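Local coordinates for protein glycoside hydrolase family 31 (Trueperella pyogenes, PDB 5I0F) that probably degrades cycloalternan by cleaving the glycosidic bonds of this cyclic glucan through a covalent glycosyl-enzyme intermediate, at residues D275-N278 with G279-D282; E312-D315 with R316-N319; M373-E376 with L377-G381; N489-Y492 with P493-A497; M651-M654 with F655-H658. All blocks are in the same frame, centred on the assembly; numbering follows the deposited sequence.

The five contacts are single turns of local structure, and two pairs of them meet in space. Contacts 2 and 3 sit on helices of the TIM barrel packed side by side, centres 13 Å apart, joined by a salt bridge from Asp315 OD1 to Arg380 NH1 (2.8 Å). Contacts 1 and 5, centres 15 Å apart, touch where Leu277 CD2 packs against Tyr656 OH at 3.6 Å. Contact 4 stands apart, its nearest atoms about 10 Å from those of contact 1. It lies near the sugar, the side chain of Tyr496 being about 9 Å from a bound beta-glucopyranose, whereas that of Met373 in contact 3 is about 14 Å from a bound glucose.

Contact 1: D275-N278 with G279-D282; sequences DVLN and GFLD
Leu281 reaches back over the preceding turn to Leu277, and its atoms can be followed outward one by one. CB stands 3.7 Å from both Leu277 O and Asn278 O. With CG opposite the carbonyl carbon (chi1 -64°), the side chain turns back along the helix, bringing CG to 3.3 Å from Leu277 O and to 4.3 Å from Leu277 CD1. At the tip, Leu281 CD1 skims Leu277 O at 4.1 Å. That oxygen is the acceptor for Leu281 N, so the leucine covers its own helical bond with hydrocarbon. Leu277 CD1 also comes to the edge of the Phe280 ring, near its plane. Leucine and phenylalanine suit this buried side of the helix, while Asn278 and Asp282 occupy more polar ground: Asn278 ND2 bonds to Thr274 O and Thr646 O, and both Asn278 OD1 and Asp282 OD1 are met by Arg286. Gly279, whose N bonds to Asp275 O, suits a buried place where a CB would come tight against Val276 O. Helix 273-284 lies against strand 212-219, where Val276 and Leu277 touch Gln217 and Phe280 touches Met213. The Phe280 ring stacks on Phe215 and meets His229 of strand 225-230 edge-to-face.

Contact 2: E312-D315 with R316-N319; sequences EQMD and RHRN
Bends at chi2 (-60°) and chi3 (94°) curl the Met314 chain round until its methyl, CE, comes to 4.1 Å from His317 CD2, the two side chains running side by side in the same direction. On the exposed flank, Arg318 turns at its third torsion (chi3 -103°) and lies alongside Asp315. There Asp315 OD1 and Arg318 NH1 are 4.0 Å apart, a long salt bridge. Although the carboxylate and guanidinium planes are nearly parallel, the oxygen lies well out of the guanidinium plane and no N-H points at it, leaving attraction between charges alone; the stronger partner of this aspartate is Arg380. A third pair is linked through solvent. Water 1, in the guanidinium plane at its edge, accepts from Arg316 NH2 at 3.3 Å and gives a weak bond to Glu312 OE2, two charged groups otherwise 6.3 Å apart. Arg316 also bridges to Glu320 and makes a cation-pi contact with Trp607. His317 suits its buried place because it can serve polar groups as well as pack: ND1 bonds to Ile322 O and NE2 to Tyr590 OH. Separately, its CD2 comes close to Gln313 O, 3.3 Å away at the ring edge, and its backbone N bonds to the same oxygen. The stretch belongs to helix 307-320 of the beta-alpha-beta unit between strands 297-300 and 326-329, with Met314 and His317 packed on Ala299 of the first strand.

Contact 3: M373-E376 with L377-G381; sequences MIRE and LHERG
Ile374 lays its CG2 methyl over a face of the His378 imidazole, 3.8 Å from the ring centroid, in a CH-pi contact between residues one helical turn apart. The branch comes nearest to CE1, and having CG2 opposite the backbone N aims this methyl along the helix at the ring. The imidazole is held further by NE2, which bonds to Asp462, while Ile374 itself packs on Leu459 and Ile461. On the buried flank, Met373 CG meets Leu377 CD1 at 3.9 Å, the two chains slanting across one another; Leu377 goes on to touch Met311 and Met314 of helix 307-320. Flexible methionine and branched leucine fit this interface between neighbouring helices of the barrel. The helix finishes in a Schellman motif at Gly381, whose positive phi (76°) is readily adopted by glycine, and whose N bonds to His378 O at 2.9 Å.

The outer flank is charged. Arg375 approaches Glu376 side-on, NE (3.0 Å) and NH2 both giving to the single oxygen OE2 on its anti side, with that oxygen in the guanidinium plane. Glu376 and Glu379 run side by side, and their OE1 atoms are only 3.3 Å apart, with the carboxylate planes steeply inclined. Water 2 donates to Glu376 OE2 and, at 2.6 Å, to Glu379 OE1, bridging the two acids. Such closeness of like charges would be expected to raise the proton affinity of one carboxylate, an effect probably offset by Arg375, which is bonded to Glu376 OE2 and whose NE is also 4.2 Å from Glu379 OE2.

Contact 4: N489-Y492 with P493-A497; sequences NNLY and PVNYA
Tyr492 and Pro493 meet where helix 485-506 of the TIM-barrel domain is kinked, because the N atoms of Pro493 and Val494 lack the usual bonds to the turn before. This is a proline kink: Pro493 has no N-H to give, and its CD faces Asn489 O at 3.8 Å, the acceptor an N-H would have used. Pro493 CD also sits 3.3 Å from Asn490 O, the oxygen one turn back that Val494 N does not reach. Val494 N turns instead to Leu491 O, in a weak bond of 2.9 Å with a bent geometry (129°), and Asn495 N gives a second weak bond to that oxygen. Regular helix then resumes with Tyr496 N giving to Tyr492 O at 2.9 Å.

At the kink itself Tyr492 CB packs 3.3 Å from Pro493 CD. Leu491, with CG opposite the backbone N (chi1 -175°), is directed toward the next turn: CD1 meets Val494 CB at 4.0 Å, and CG rests on the amide nitrogen ND2 of Asn495 at 3.6 Å, a van der Waals touch. A tyrosine can pack its ring within the protein and still reach a backbone carbonyl with its hydroxyl, as Tyr492 OH does to Pro437 O and Tyr496 OH to Asp467 O. Asparagine suits the earlier turn because one amide can both give and accept; Asn490 takes a bond from Val196 N and gives one to Thr233 O, and Asn489 pairs with Tyr479 and Gly474. Between the two tyrosines the touch is slanting, Tyr492 CE1 coming to 4.1 Å from Tyr496 CB.

Contact 5: M651-M654 with F655-H658; sequences MRAM and FYDH
Strand 651-652, an outermost strand of the C-terminal domain's antiparallel sheet, runs through a short turn into the weakly bonded helix 655-658, and Arg652 reaches across that turn to Asp657. Its NH1 gives a straight bond to Asp657 OD2 (3.1 Å, 169°); OD2 accepts through its syn lone pair and lies in the guanidinium plane, while the carboxylate plane stands steeply to it. The arginine bends at chi3 (-54°) to get there, its CG passing 3.8 Å from Tyr656 CB. Each charge has a stronger partner outside the turn, Asp675 for Arg652 and Lys648 for Asp657, so a salt-bridge network spans the junction. The buried Ala653 leaves room for the Phe655 ring, its CB 3.5 Å from Phe655 CE2. His658 N gives to Met654 O at 2.9 Å, and Tyr656 N gives a weak bond to Ala653 O. Water 3 fills in for regular helix bonding, giving to Ala653 O (2.8 Å) and accepting from Asp657 N (2.8 Å). Arg652 pairs by its backbone with Met672, and Tyr656 packs on helix 273-284. Here an edge strand passes through a turn into a short helix, within the antiparallel sheet of the family 31 C-terminal domain.

Contact 1: D275-N278 with G279-D282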
loop_
_atom_site.group_PDB
_atom_site.type_symbol
_atom_site.label_atom_id
_atom_site.label_comp_id
_atom_site.label_asym_id
_atom_site.label_seq_id
_atom_site.Cartn_x
_atom_site.Cartn_y
_atom_site.Cartn_z
ATOM N N ASP A 275 8.857 -16.183 18.162
ATOM C CA ASP A 275 10.017 -16.820 17.501
ATOM C C ASP A 275 9.884 -16.734 15.970
ATOM O O ASP A 275 10.843 -16.431 15.258
ATOM C CB ASP A 275 10.167 -18.307 17.889
ATOM C CG ASP A 275 10.568 -18.533 19.355
ATOM O OD1 ASP A 275 11.195 -17.652 19.967
ATOM O OD2 ASP A 275 10.252 -19.620 19.894
ATOM N N VAL A 276 8.689 -17.018 15.476
ATOM C CA VAL A 276 8.439 -17.039 14.029
ATOM C C VAL A 276 8.575 -15.655 13.413
ATOM O O VAL A 276 9.298 -15.461 12.402
ATOM C CB VAL A 276 7.058 -17.635 13.703
ATOM C CG1 VAL A 276 6.723 -17.483 12.219
ATOM C CG2 VAL A 276 7.019 -19.099 14.118
ATOM N N LEU A 277 7.903 -14.679 14.017
ATOM C CA LEU A 277 8.004 -13.311 13.521
ATOM C C LEU A 277 9.445 -12.821 13.584
ATOM O O LEU A 277 9.923 -12.230 12.605
ATOM C CB LEU A 277 7.037 -12.356 14.226
ATOM C CG LEU A 277 7.058 -10.879 13.801
ATOM C CD1 LEU A 277 6.737 -10.694 12.318
ATOM C CD2 LEU A 277 6.061 -10.107 14.655
ATOM N N ASN A 278 10.175 -13.132 14.656
ATOM C CA ASN A 278 11.600 -12.781 14.703
ATOM C C ASN A 278 12.447 -13.414 13.614
ATOM O O ASN A 278 13.382 -12.790 13.110
ATOM C CB ASN A 278 12.221 -13.098 16.059
ATOM C CG ASN A 278 12.066 -11.965 17.019
ATOM O OD1 ASN A 278 12.714 -10.922 16.884
ATOM N ND2 ASN A 278 11.210 -12.148 17.986
ATOM N N GLY A 279 12.127 -14.648 13.257
ATOM C CA GLY A 279 12.799 -15.300 12.143
ATOM C C GLY A 279 12.648 -14.488 10.875
ATOM O O GLY A 279 13.633 -14.208 10.171
ATOM N N PHE A 280 11.411 -14.110 10.588
ATOM C CA PHE A 280 11.109 -13.277 9.422
ATOM C C PHE A 280 11.822 -11.919 9.468
ATOM O O PHE A 280 12.478 -11.511 8.491
ATOM C CB PHE A 280 9.600 -13.131 9.267
ATOM C CG PHE A 280 9.184 -12.333 8.041
ATOM C CD1 PHE A 280 9.703 -12.626 6.779
ATOM C CD2 PHE A 280 8.271 -11.289 8.157
ATOM C CE1 PHE A 280 9.328 -11.881 5.659
ATOM C CE2 PHE A 280 7.875 -10.556 7.038
ATOM C CZ PHE A 280 8.409 -10.855 5.787
ATOM N N LEU A 281 11.784 -11.266 10.621
ATOM C CA LEU A 281 12.482 -9.985 10.789
ATOM C C LEU A 281 14.004 -10.060 10.580
ATOM O O LEU A 281 14.604 -9.112 10.032
ATOM C CB LEU A 281 12.178 -9.378 12.168
ATOM C CG LEU A 281 10.716 -8.995 12.395
ATOM C CD1 LEU A 281 10.584 -8.305 13.748
ATOM C CD2 LEU A 281 10.170 -8.115 11.293
ATOM N N ASP A 282 14.623 -11.163 11.003
ATOM C CA ASP A 282 16.026 -11.401 10.722
ATOM C C ASP A 282 16.342 -11.388 9.215
ATOM O O ASP A 282 17.417 -10.951 8.834
ATOM C CB ASP A 282 16.515 -12.725 11.333
ATOM C CG ASP A 282 16.708 -12.650 12.838
ATOM O OD1 ASP A 282 16.885 -11.531 13.380
ATOM O OD2 ASP A 282 16.696 -13.727 13.470
#

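Contact 2: E312-D315 with R316-N319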
loop_
_atom_site.group_PDB
_atom_site.type_symbol
_atom_site.label_atom_id
_atom_site.label_comp_id
_atom_site.label_asym_id
_atom_site.label_seq_id
_atom_site.Cartn_x
_atom_site.Cartn_y
_atom_site.Cartn_z
ATOM N N GLU A 312 -3.381 28.927 10.961
ATOM C CA GLU A 312 -4.729 29.054 11.541
ATOM C C GLU A 312 -5.124 27.785 12.330
ATOM O O GLU A 312 -5.673 27.866 13.446
ATOM C CB GLU A 312 -5.780 29.362 10.450
ATOM C CG GLU A 312 -7.242 29.250 10.910
ATOM C CD GLU A 312 -8.279 29.485 9.811
ATOM O OE1 GLU A 312 -7.959 29.351 8.605
ATOM O OE2 GLU A 312 -9.454 29.789 10.165
ATOM N N GLN A 313 -4.853 26.624 11.744
ATOM C CA GLN A 313 -5.164 25.367 12.385
ATOM C C GLN A 313 -4.264 25.056 13.580
ATOM O O GLN A 313 -4.761 24.578 14.599
ATOM C CB GLN A 313 -5.145 24.234 11.367
ATOM C CG GLN A 313 -6.208 24.414 10.267
ATOM C CD GLN A 313 -7.615 24.588 10.788
ATOM O OE1 GLN A 313 -8.012 24.036 11.829
ATOM N NE2 GLN A 313 -8.384 25.396 10.077
ATOM N N MET A 314 -2.974 25.399 13.478
ATOM C CA MET A 314 -2.059 25.228 14.612
ATOM C C MET A 314 -2.462 26.161 15.767
ATOM O O MET A 314 -2.476 25.744 16.924
ATOM C CB MET A 314 -0.606 25.449 14.203
ATOM C CG MET A 314 -0.097 24.507 13.107
ATOM S SD MET A 314 -0.188 22.771 13.562
ATOM C CE MET A 314 -1.768 22.315 12.873
ATOM N N ASP A 315 -2.834 27.403 15.455
ATOM C CA ASP A 315 -3.314 28.327 16.501
ATOM C C ASP A 315 -4.625 27.793 17.120
ATOM O O ASP A 315 -4.824 27.894 18.324
ATOM C CB ASP A 315 -3.526 29.754 15.974
ATOM C CG ASP A 315 -2.231 30.444 15.550
ATOM O OD1 ASP A 315 -1.095 29.966 15.882
ATOM O OD2 ASP A 315 -2.344 31.491 14.867
ATOM N N ARG A 316 -5.492 27.200 16.308
ATOM C CA ARG A 316 -6.748 26.652 16.840
ATOM C C ARG A 316 -6.495 25.471 17.788
ATOM O O ARG A 316 -7.076 25.417 18.864
ATOM C CB ARG A 316 -7.726 26.305 15.730
ATOM C CG ARG A 316 -9.126 25.933 16.206
ATOM C CD ARG A 316 -9.900 27.117 16.754
ATOM N NE ARG A 316 -11.254 26.743 17.167
ATOM C CZ ARG A 316 -12.331 26.715 16.376
ATOM N NH1 ARG A 316 -13.499 26.347 16.888
ATOM N NH2 ARG A 316 -12.269 27.059 15.088
ATOM N N HIS A 317 -5.609 24.556 17.395
ATOM C CA HIS A 317 -5.184 23.482 18.301
ATOM C C HIS A 317 -4.740 24.051 19.666
ATOM O O HIS A 317 -5.171 23.592 20.721
ATOM C CB HIS A 317 -4.073 22.644 17.681
ATOM C CG HIS A 317 -4.583 21.512 16.854
ATOM N ND1 HIS A 317 -5.098 20.370 17.416
ATOM C CD2 HIS A 317 -4.706 21.361 15.510
ATOM C CE1 HIS A 317 -5.520 19.563 16.457
ATOM N NE2 HIS A 317 -5.272 20.131 15.289
ATOM N N ARG A 318 -3.887 25.055 19.630
ATOM C CA ARG A 318 -3.377 25.653 20.857
ATOM C C ARG A 318 -4.513 26.305 21.657
ATOM O O ARG A 318 -4.628 26.096 22.869
ATOM C CB ARG A 318 -2.299 26.682 20.496
ATOM C CG ARG A 318 -1.789 27.523 21.663
ATOM C CD ARG A 318 -1.275 28.870 21.163
ATOM N NE ARG A 318 0.176 28.914 21.108
ATOM C CZ ARG A 318 0.905 29.754 20.353
ATOM N NH1 ARG A 318 0.352 30.635 19.501
ATOM N NH2 ARG A 318 2.222 29.692 20.448
ATOM N N ASN A 319 -5.349 27.088 20.983
ATOM C CA ASN A 319 -6.449 27.774 21.688
ATOM C C ASN A 319 -7.490 26.818 22.230
ATOM O O ASN A 319 -8.092 27.096 23.260
ATOM C CB ASN A 319 -7.104 28.810 20.794
ATOM C CG ASN A 319 -6.200 29.985 20.537
ATOM O OD1 ASN A 319 -5.396 30.367 21.394
ATOM N ND2 ASN A 319 -6.314 30.565 19.367
HETATM O O HOH W 1 -9.932 28.558 13.392
#

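Contact 3: M373-E376 with L377-G381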
loop_
_atom_site.group_PDB
_atom_site.type_symbol
_atom_site.label_atom_id
_atom_site.label_comp_id
_atom_site.label_asym_id
_atom_site.label_seq_id
_atom_site.Cartn_x
_atom_site.Cartn_y
_atom_site.Cartn_z
ATOM N N MET A 373 7.728 29.857 9.312
ATOM C CA MET A 373 6.727 28.875 9.753
ATOM C C MET A 373 7.355 27.694 10.510
ATOM O O MET A 373 6.972 27.396 11.639
ATOM C CB MET A 373 5.912 28.377 8.558
ATOM C CG MET A 373 4.940 27.276 8.922
ATOM S SD MET A 373 4.108 26.684 7.461
ATOM C CE MET A 373 5.390 25.821 6.553
ATOM N N ILE A 374 8.363 27.074 9.908
ATOM C CA ILE A 374 8.977 25.887 10.502
ATOM C C ILE A 374 9.665 26.227 11.837
ATOM O O ILE A 374 9.497 25.513 12.818
ATOM C CB ILE A 374 9.925 25.170 9.504
ATOM C CG1 ILE A 374 9.116 24.675 8.282
ATOM C CG2 ILE A 374 10.616 23.981 10.173
ATOM C CD1 ILE A 374 9.885 24.545 6.989
ATOM N N ARG A 375 10.413 27.328 11.873
ATOM C CA ARG A 375 11.061 27.758 13.100
ATOM C C ARG A 375 10.023 27.971 14.223
ATOM O O ARG A 375 10.205 27.521 15.353
ATOM C CB ARG A 375 11.870 29.044 12.848
ATOM C CG ARG A 375 12.577 29.627 14.060
ATOM C CD ARG A 375 13.124 31.040 13.813
ATOM N NE ARG A 375 12.023 32.001 13.650
ATOM C CZ ARG A 375 11.719 32.682 12.538
ATOM N NH1 ARG A 375 12.458 32.594 11.425
ATOM N NH2 ARG A 375 10.660 33.489 12.547
ATOM N N GLU A 376 8.947 28.675 13.903
ATOM C CA GLU A 376 7.935 28.981 14.896
ATOM C C GLU A 376 7.175 27.745 15.333
ATOM O O GLU A 376 6.867 27.607 16.517
ATOM C CB GLU A 376 6.973 30.082 14.407
ATOM C CG GLU A 376 7.636 31.453 14.208
ATOM C CD GLU A 376 8.385 31.992 15.433
ATOM O OE1 GLU A 376 7.828 31.919 16.553
ATOM O OE2 GLU A 376 9.522 32.501 15.265
ATOM N N LEU A 377 6.870 26.848 14.397
ATOM C CA LEU A 377 6.250 25.580 14.779
ATOM C C LEU A 377 7.197 24.754 15.668
ATOM O O LEU A 377 6.760 24.260 16.726
ATOM C CB LEU A 377 5.727 24.838 13.555
ATOM C CG LEU A 377 4.499 25.519 12.925
ATOM C CD1 LEU A 377 4.059 24.741 11.713
ATOM C CD2 LEU A 377 3.315 25.687 13.855
ATOM N N HIS A 378 8.494 24.734 15.333
ATOM C CA HIS A 378 9.479 24.075 16.198
ATOM C C HIS A 378 9.492 24.645 17.614
ATOM O O HIS A 378 9.566 23.882 18.564
ATOM C CB HIS A 378 10.890 24.099 15.604
ATOM C CG HIS A 378 11.082 23.129 14.476
ATOM N ND1 HIS A 378 12.185 23.161 13.654
ATOM C CD2 HIS A 378 10.316 22.096 14.042
ATOM C CE1 HIS A 378 12.086 22.198 12.753
ATOM N NE2 HIS A 378 10.972 21.526 12.977
ATOM N N GLU A 379 9.373 25.959 17.756
ATOM C CA GLU A 379 9.346 26.584 19.097
ATOM C C GLU A 379 8.132 26.179 19.918
ATOM O O GLU A 379 8.189 26.161 21.143
ATOM C CB GLU A 379 9.407 28.097 18.988
ATOM C CG GLU A 379 10.778 28.566 18.567
ATOM C CD GLU A 379 10.835 30.053 18.315
ATOM O OE1 GLU A 379 9.972 30.800 18.857
ATOM O OE2 GLU A 379 11.769 30.475 17.593
ATOM N N ARG A 380 7.049 25.837 19.227
ATOM C CA ARG A 380 5.860 25.289 19.850
ATOM C C ARG A 380 5.877 23.778 20.052
ATOM O O ARG A 380 4.880 23.221 20.497
ATOM C CB ARG A 380 4.644 25.642 19.009
ATOM C CG ARG A 380 4.438 27.103 18.754
ATOM C CD ARG A 380 3.058 27.245 18.162
ATOM N NE ARG A 380 2.884 28.504 17.497
ATOM C CZ ARG A 380 1.747 28.888 16.931
ATOM N NH1 ARG A 380 0.676 28.099 16.951
ATOM N NH2 ARG A 380 1.679 30.083 16.356
ATOM N N GLY A 381 6.975 23.100 19.729
ATOM C CA GLY A 381 7.035 21.658 19.855
ATOM C C GLY A 381 6.298 20.879 18.780
ATOM O O GLY A 381 5.900 19.763 19.028
HETATM O O HOH W 2 10.224 33.034 17.640
#

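Contact 4: N489-Y492 with P493-A497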
loop_
_atom_site.group_PDB
_atom_site.type_symbol
_atom_site.label_atom_id
_atom_site.label_comp_id
_atom_site.label_asym_id
_atom_site.label_seq_id
_atom_site.Cartn_x
_atom_site.Cartn_y
_atom_site.Cartn_z
ATOM N N ASN A 489 9.329 -4.047 -9.524
ATOM C CA ASN A 489 8.095 -3.269 -9.332
ATOM C C ASN A 489 7.527 -3.396 -7.896
ATOM O O ASN A 489 7.123 -2.380 -7.330
ATOM C CB ASN A 489 7.050 -3.600 -10.387
ATOM C CG ASN A 489 7.518 -3.268 -11.812
ATOM O OD1 ASN A 489 8.549 -2.619 -12.018
ATOM N ND2 ASN A 489 6.786 -3.744 -12.787
ATOM N N ASN A 490 7.502 -4.603 -7.320
ATOM C CA ASN A 490 7.086 -4.767 -5.910
ATOM C C ASN A 490 8.109 -4.196 -4.924
ATOM O O ASN A 490 7.761 -3.751 -3.823
ATOM C CB ASN A 490 6.857 -6.234 -5.554
ATOM C CG ASN A 490 5.570 -6.807 -6.137
ATOM O OD1 ASN A 490 4.560 -6.113 -6.302
ATOM N ND2 ASN A 490 5.599 -8.114 -6.436
ATOM N N LEU A 491 9.375 -4.278 -5.301
ATOM C CA LEU A 491 10.452 -3.723 -4.507
ATOM C C LEU A 491 10.451 -2.199 -4.458
ATOM O O LEU A 491 10.946 -1.608 -3.487
ATOM C CB LEU A 491 11.798 -4.228 -5.041
ATOM C CG LEU A 491 13.060 -3.857 -4.259
ATOM C CD1 LEU A 491 13.007 -4.312 -2.810
ATOM C CD2 LEU A 491 14.283 -4.450 -4.948
ATOM N N TYR A 492 9.901 -1.554 -5.486
ATOM C CA TYR A 492 9.965 -0.091 -5.631
ATOM C C TYR A 492 9.673 0.696 -4.334
ATOM O O TYR A 492 10.449 1.585 -3.965
ATOM C CB TYR A 492 9.034 0.405 -6.752
ATOM C CG TYR A 492 9.364 1.813 -7.140
ATOM C CD1 TYR A 492 8.869 2.891 -6.426
ATOM C CD2 TYR A 492 10.246 2.072 -8.188
ATOM C CE1 TYR A 492 9.239 4.198 -6.732
ATOM C CE2 TYR A 492 10.605 3.367 -8.517
ATOM C CZ TYR A 492 10.098 4.431 -7.797
ATOM O OH TYR A 492 10.459 5.720 -8.149
ATOM N N PRO A 493 8.537 0.407 -3.673
ATOM C CA PRO A 493 8.233 1.219 -2.492
ATOM C C PRO A 493 9.221 1.082 -1.337
ATOM O O PRO A 493 9.380 2.045 -0.555
ATOM C CB PRO A 493 6.814 0.763 -2.106
ATOM C CG PRO A 493 6.649 -0.570 -2.715
ATOM C CD PRO A 493 7.400 -0.473 -4.018
ATOM N N VAL A 494 9.914 -0.054 -1.261
ATOM C CA VAL A 494 10.967 -0.247 -0.264
ATOM C C VAL A 494 12.133 0.710 -0.554
ATOM O O VAL A 494 12.605 1.412 0.336
ATOM C CB VAL A 494 11.447 -1.707 -0.220
ATOM C CG1 VAL A 494 12.455 -1.917 0.897
ATOM C CG2 VAL A 494 10.255 -2.645 -0.028
ATOM N N ASN A 495 12.580 0.731 -1.809
ATOM C CA ASN A 495 13.656 1.624 -2.240
ATOM C C ASN A 495 13.288 3.114 -2.094
ATOM O O ASN A 495 14.132 3.955 -1.735
ATOM C CB ASN A 495 14.032 1.281 -3.688
ATOM C CG ASN A 495 14.904 0.039 -3.788
ATOM O OD1 ASN A 495 15.707 -0.219 -2.911
ATOM N ND2 ASN A 495 14.775 -0.711 -4.875
ATOM N N TYR A 496 12.022 3.429 -2.353
ATOM C CA TYR A 496 11.496 4.795 -2.225
ATOM C C TYR A 496 11.569 5.314 -0.782
ATOM O O TYR A 496 12.130 6.393 -0.519
ATOM C CB TYR A 496 10.068 4.785 -2.755
ATOM C CG TYR A 496 9.219 6.025 -2.619
ATOM C CD1 TYR A 496 9.735 7.312 -2.769
ATOM C CD2 TYR A 496 7.857 5.897 -2.350
ATOM C CE1 TYR A 496 8.898 8.435 -2.669
ATOM C CE2 TYR A 496 7.026 6.992 -2.252
ATOM C CZ TYR A 496 7.550 8.270 -2.405
ATOM O OH TYR A 496 6.698 9.360 -2.306
ATOM N N ALA A 497 11.003 4.555 0.139
ATOM C CA ALA A 497 11.056 4.914 1.568
ATOM C C ALA A 497 12.504 4.985 2.036
ATOM O O ALA A 497 12.897 5.954 2.692
ATOM C CB ALA A 497 10.259 3.925 2.415
#

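Contact 5: M651-M654 with F655-H658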
loop_
_atom_site.group_PDB
_atom_site.type_symbol
_atom_site.label_atom_id
_atom_site.label_comp_id
_atom_site.label_asym_id
_atom_site.label_seq_id
_atom_site.Cartn_x
_atom_site.Cartn_y
_atom_site.Cartn_z
ATOM N N MET A 651 0.915 -2.767 18.092
ATOM C CA MET A 651 -0.496 -3.089 17.852
ATOM C C MET A 651 -0.572 -4.566 17.529
ATOM O O MET A 651 -0.228 -4.991 16.427
ATOM C CB MET A 651 -1.055 -2.233 16.712
ATOM C CG MET A 651 -2.528 -2.437 16.436
ATOM S SD MET A 651 -3.131 -1.142 15.330
ATOM C CE MET A 651 -4.889 -1.507 15.303
ATOM N N ARG A 652 -1.000 -5.351 18.523
ATOM C CA ARG A 652 -0.544 -6.740 18.649
ATOM C C ARG A 652 -1.723 -7.694 18.686
ATOM O O ARG A 652 -2.522 -7.662 19.618
ATOM C CB ARG A 652 0.316 -6.890 19.920
ATOM C CG ARG A 652 0.868 -8.286 20.203
ATOM C CD ARG A 652 1.594 -8.332 21.551
ATOM N NE ARG A 652 2.631 -7.291 21.607
ATOM C CZ ARG A 652 3.376 -7.012 22.673
ATOM N NH1 ARG A 652 3.242 -7.707 23.795
ATOM N NH2 ARG A 652 4.280 -6.044 22.602
ATOM N N ALA A 653 -1.824 -8.564 17.689
ATOM C CA ALA A 653 -2.836 -9.613 17.726
ATOM C C ALA A 653 -2.729 -10.429 19.020
ATOM O O ALA A 653 -1.651 -10.588 19.601
ATOM C CB ALA A 653 -2.709 -10.509 16.533
ATOM N N MET A 654 -3.857 -10.958 19.455
ATOM C CA MET A 654 -3.942 -11.668 20.739
ATOM C C MET A 654 -3.087 -12.930 20.793
ATOM O O MET A 654 -2.634 -13.339 21.864
ATOM C CB MET A 654 -5.381 -12.049 21.012
ATOM C CG MET A 654 -6.334 -10.878 21.003
ATOM S SD MET A 654 -6.328 -10.042 22.583
ATOM C CE MET A 654 -7.457 -11.168 23.390
ATOM N N PHE A 655 -2.870 -13.553 19.634
ATOM C CA PHE A 655 -2.139 -14.814 19.580
ATOM C C PHE A 655 -0.676 -14.695 19.989
ATOM O O PHE A 655 -0.082 -15.705 20.321
ATOM C CB PHE A 655 -2.292 -15.530 18.214
ATOM C CG PHE A 655 -1.541 -14.891 17.076
ATOM C CD1 PHE A 655 -0.197 -15.158 16.878
ATOM C CD2 PHE A 655 -2.191 -14.090 16.159
ATOM C CE1 PHE A 655 0.492 -14.601 15.814
ATOM C CE2 PHE A 655 -1.507 -13.514 15.097
ATOM C CZ PHE A 655 -0.163 -13.779 14.916
ATOM N N TYR A 656 -0.085 -13.492 19.969
ATOM C CA TYR A 656 1.323 -13.360 20.372
ATOM C C TYR A 656 1.538 -13.712 21.850
ATOM O O TYR A 656 2.526 -14.349 22.184
ATOM C CB TYR A 656 1.910 -11.961 20.039
ATOM C CG TYR A 656 2.182 -11.852 18.566
ATOM C CD1 TYR A 656 3.280 -12.487 17.995
ATOM C CD2 TYR A 656 1.301 -11.186 17.727
ATOM C CE1 TYR A 656 3.508 -12.429 16.623
ATOM C CE2 TYR A 656 1.515 -11.117 16.347
ATOM C CZ TYR A 656 2.610 -11.747 15.801
ATOM O OH TYR A 656 2.815 -11.688 14.437
ATOM N N ASP A 657 0.613 -13.303 22.713
ATOM C CA ASP A 657 0.740 -13.524 24.146
ATOM C C ASP A 657 -0.262 -14.551 24.678
ATOM O O ASP A 657 -0.086 -15.004 25.802
ATOM C CB ASP A 657 0.560 -12.198 24.914
ATOM C CG ASP A 657 1.529 -11.098 24.465
ATOM O OD1 ASP A 657 2.722 -11.405 24.260
ATOM O OD2 ASP A 657 1.096 -9.917 24.331
ATOM N N HIS A 658 -1.299 -14.908 23.907
ATOM C CA HIS A 658 -2.386 -15.784 24.388
ATOM C C HIS A 658 -2.788 -16.884 23.394
ATOM O O HIS A 658 -3.945 -17.305 23.382
ATOM C CB HIS A 658 -3.622 -14.942 24.769
ATOM C CG HIS A 658 -3.312 -13.822 25.711
ATOM N ND1 HIS A 658 -3.174 -12.516 25.294
ATOM C CD2 HIS A 658 -3.054 -13.820 27.038
ATOM C CE1 HIS A 658 -2.868 -11.752 26.330
ATOM N NE2 HIS A 658 -2.791 -12.522 27.399
HETATM O O HOH W 3 -0.841 -10.904 22.296
#